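Long-range contact in 3-oxo-tetronate kinase (Haemophilus influenzae, PDB 1YZY), which catalyses the ATP-dependent phosphorylation of 3-oxo-tetronate to 3-oxo-tetronate 4-phosphate: residues L338-K343 / V362-F367. Residues are numbered along the deposited sequence; the frame is centred on the assembly and turned at random.
Sequences LAAKLK and VQELGF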
loop_
_atom_site.group_PDB
_atom_site.type_symbol
_atom_site.label_atom_id
_atom_site.label_comp_id
_atom_site.label_asym_id
_atom_site.label_seq_id
_atom_site.Cartn_x
_atom_site.Cartn_y
_atom_site.Cartn_z
ATOM N N LEU A 338 -20.021 0.213 16.514
ATOM C CA LEU A 338 -20.698 -1.016 16.143
ATOM C C LEU A 338 -19.658 -2.092 15.898
ATOM O O LEU A 338 -19.803 -3.224 16.359
ATOM C CB LEU A 338 -21.529 -0.800 14.882
ATOM C CG LEU A 338 -22.253 -1.993 14.241
ATOM C CD1 LEU A 338 -23.207 -2.661 15.221
ATOM C CD2 LEU A 338 -23.006 -1.515 13.010
ATOM N N ALA A 339 -18.602 -1.735 15.173
ATOM C CA ALA A 339 -17.530 -2.671 14.855
ATOM C C ALA A 339 -16.862 -3.196 16.111
ATOM O O ALA A 339 -16.405 -4.340 16.148
ATOM C CB ALA A 339 -16.508 -2.016 13.962
ATOM N N ALA A 340 -16.745 -2.339 17.117
ATOM C CA ALA A 340 -16.133 -2.734 18.382
ATOM C C ALA A 340 -17.030 -3.715 19.136
ATOM O O ALA A 340 -16.538 -4.655 19.764
ATOM C CB ALA A 340 -15.854 -1.516 19.235
ATOM N N LYS A 341 -18.339 -3.480 19.087
ATOM C CA LYS A 341 -19.305 -4.351 19.755
ATOM C C LYS A 341 -19.388 -5.701 19.058
ATOM O O LYS A 341 -19.470 -6.738 19.716
ATOM C CB LYS A 341 -20.692 -3.697 19.802
ATOM C CG LYS A 341 -20.746 -2.417 20.636
ATOM C CD LYS A 341 -22.165 -1.880 20.791
ATOM C CE LYS A 341 -22.801 -2.281 22.123
ATOM N NZ LYS A 341 -23.003 -3.753 22.286
ATOM N N LEU A 342 -19.372 -5.681 17.726
ATOM C CA LEU A 342 -19.440 -6.908 16.937
ATOM C C LEU A 342 -18.211 -7.778 17.154
ATOM O O LEU A 342 -18.323 -9.003 17.179
ATOM C CB LEU A 342 -19.605 -6.594 15.447
ATOM C CG LEU A 342 -20.880 -5.864 15.026
ATOM C CD1 LEU A 342 -20.788 -5.456 13.575
ATOM C CD2 LEU A 342 -22.100 -6.740 15.266
ATOM N N LYS A 343 -17.043 -7.159 17.299
ATOM C CA LYS A 343 -15.821 -7.928 17.515
ATOM C C LYS A 343 -15.862 -8.607 18.879
ATOM O O LYS A 343 -15.407 -9.745 19.023
ATOM C CB LYS A 343 -14.568 -7.055 17.413
ATOM C CG LYS A 343 -13.278 -7.871 17.259
ATOM C CD LYS A 343 -12.027 -7.036 17.453
ATOM C CE LYS A 343 -11.739 -6.797 18.924
ATOM N NZ LYS A 343 -10.566 -5.907 19.136
ATOM N N VAL A 362 -10.589 0.262 11.529
ATOM C CA VAL A 362 -9.280 -0.299 11.844
ATOM C C VAL A 362 -8.747 0.407 13.093
ATOM O O VAL A 362 -8.070 -0.201 13.922
ATOM C CB VAL A 362 -8.284 -0.074 10.673
ATOM C CG1 VAL A 362 -6.840 -0.352 11.119
ATOM C CG2 VAL A 362 -8.656 -0.958 9.498
ATOM N N GLN A 363 -9.017 1.706 13.187
ATOM C CA GLN A 363 -8.581 2.525 14.318
ATOM C C GLN A 363 -9.217 2.051 15.621
ATOM O O GLN A 363 -8.538 1.892 16.639
ATOM C CB GLN A 363 -8.946 3.993 14.082
ATOM C CG GLN A 363 -8.522 4.917 15.214
ATOM C CD GLN A 363 -8.830 6.368 14.935
ATOM O OE1 GLN A 363 -7.959 7.128 14.510
ATOM N NE2 GLN A 363 -10.072 6.768 15.179
ATOM N N GLU A 364 -10.530 1.867 15.578
ATOM C CA GLU A 364 -11.303 1.410 16.724
ATOM C C GLU A 364 -10.878 0.021 17.207
ATOM O O GLU A 364 -10.684 -0.193 18.408
ATOM C CB GLU A 364 -12.791 1.405 16.368
ATOM C CG GLU A 364 -13.705 1.130 17.547
ATOM C CD GLU A 364 -13.641 2.219 18.601
ATOM O OE1 GLU A 364 -13.978 3.377 18.285
ATOM O OE2 GLU A 364 -13.254 1.914 19.745
ATOM N N LEU A 365 -10.756 -0.928 16.283
ATOM C CA LEU A 365 -10.353 -2.284 16.646
ATOM C C LEU A 365 -8.919 -2.339 17.175
ATOM O O LEU A 365 -8.519 -3.315 17.811
ATOM C CB LEU A 365 -10.564 -3.240 15.467
ATOM C CG LEU A 365 -11.969 -3.230 14.837
ATOM C CD1 LEU A 365 -12.069 -4.313 13.777
ATOM C CD2 LEU A 365 -13.052 -3.416 15.893
ATOM N N GLY A 366 -8.157 -1.278 16.915
ATOM C CA GLY A 366 -6.791 -1.168 17.407
ATOM C C GLY A 366 -5.679 -1.912 16.693
ATOM O O GLY A 366 -4.631 -2.156 17.288
ATOM N N PHE A 367 -5.876 -2.236 15.419
ATOM C CA PHE A 367 -4.871 -2.967 14.645
ATOM C C PHE A 367 -3.744 -2.072 14.122
ATOM O O PHE A 367 -3.991 -1.004 13.561
ATOM C CB PHE A 367 -5.551 -3.713 13.505
ATOM C CG PHE A 367 -6.654 -4.622 13.961
ATOM C CD1 PHE A 367 -6.514 -5.376 15.127
ATOM C CD2 PHE A 367 -7.826 -4.734 13.222
ATOM C CE1 PHE A 367 -7.525 -6.232 15.550
ATOM C CE2 PHE A 367 -8.845 -5.589 13.635
ATOM C CZ PHE A 367 -8.695 -6.341 14.803
#
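Lys343 and Leu365 lie alongside each other with their side chains running in opposite senses, where helix 324-345 meets the last turn of helix 355-365. Both belong to a helix-strand-helix unit of the nucleotide-binding C-terminal domain, the chain running between them through strand 349-353. Helix 355-365 begins at residues Gly354 to Thr357, which probably bind ATP, as in relatives. Traced outward, the Lys343 chain starts with CB 4.2 Å from Leu365 CD2. With chi1 anti to the backbone N (-165°), CG stands off at 4.7 Å from Leu365 CD2, and the extended chi2 brings CD back to within 4.1 Å of that same methyl. CD also approaches Phe367 CZ obliquely, at 4.3 Å. A bend at chi3 (79°) then turns CE away from the Leu365 methyl, and NZ beyond it ends 3.6 Å from Leu365 O, too long to count as a hydrogen bond. The ammonium is nevertheless satisfied by a salt bridge to Glu388 OE2; the nearby Leu365 carbonyl may add a favourable electrostatic term. Leu365 CD2 is thus the shared apolar surface: besides Lys343, it touches Ala339 CB and sits 3.5 Å from Ala339 O, a carbonyl already bonded to Lys343 N. Within 362-367, Leu365 CB lies 3.4 Å above the Phe367 ring plane, offset toward the rim. Beyond this, Glu364 extends the packing outward, its aliphatic CG resting 3.8 Å from Ala340 CB.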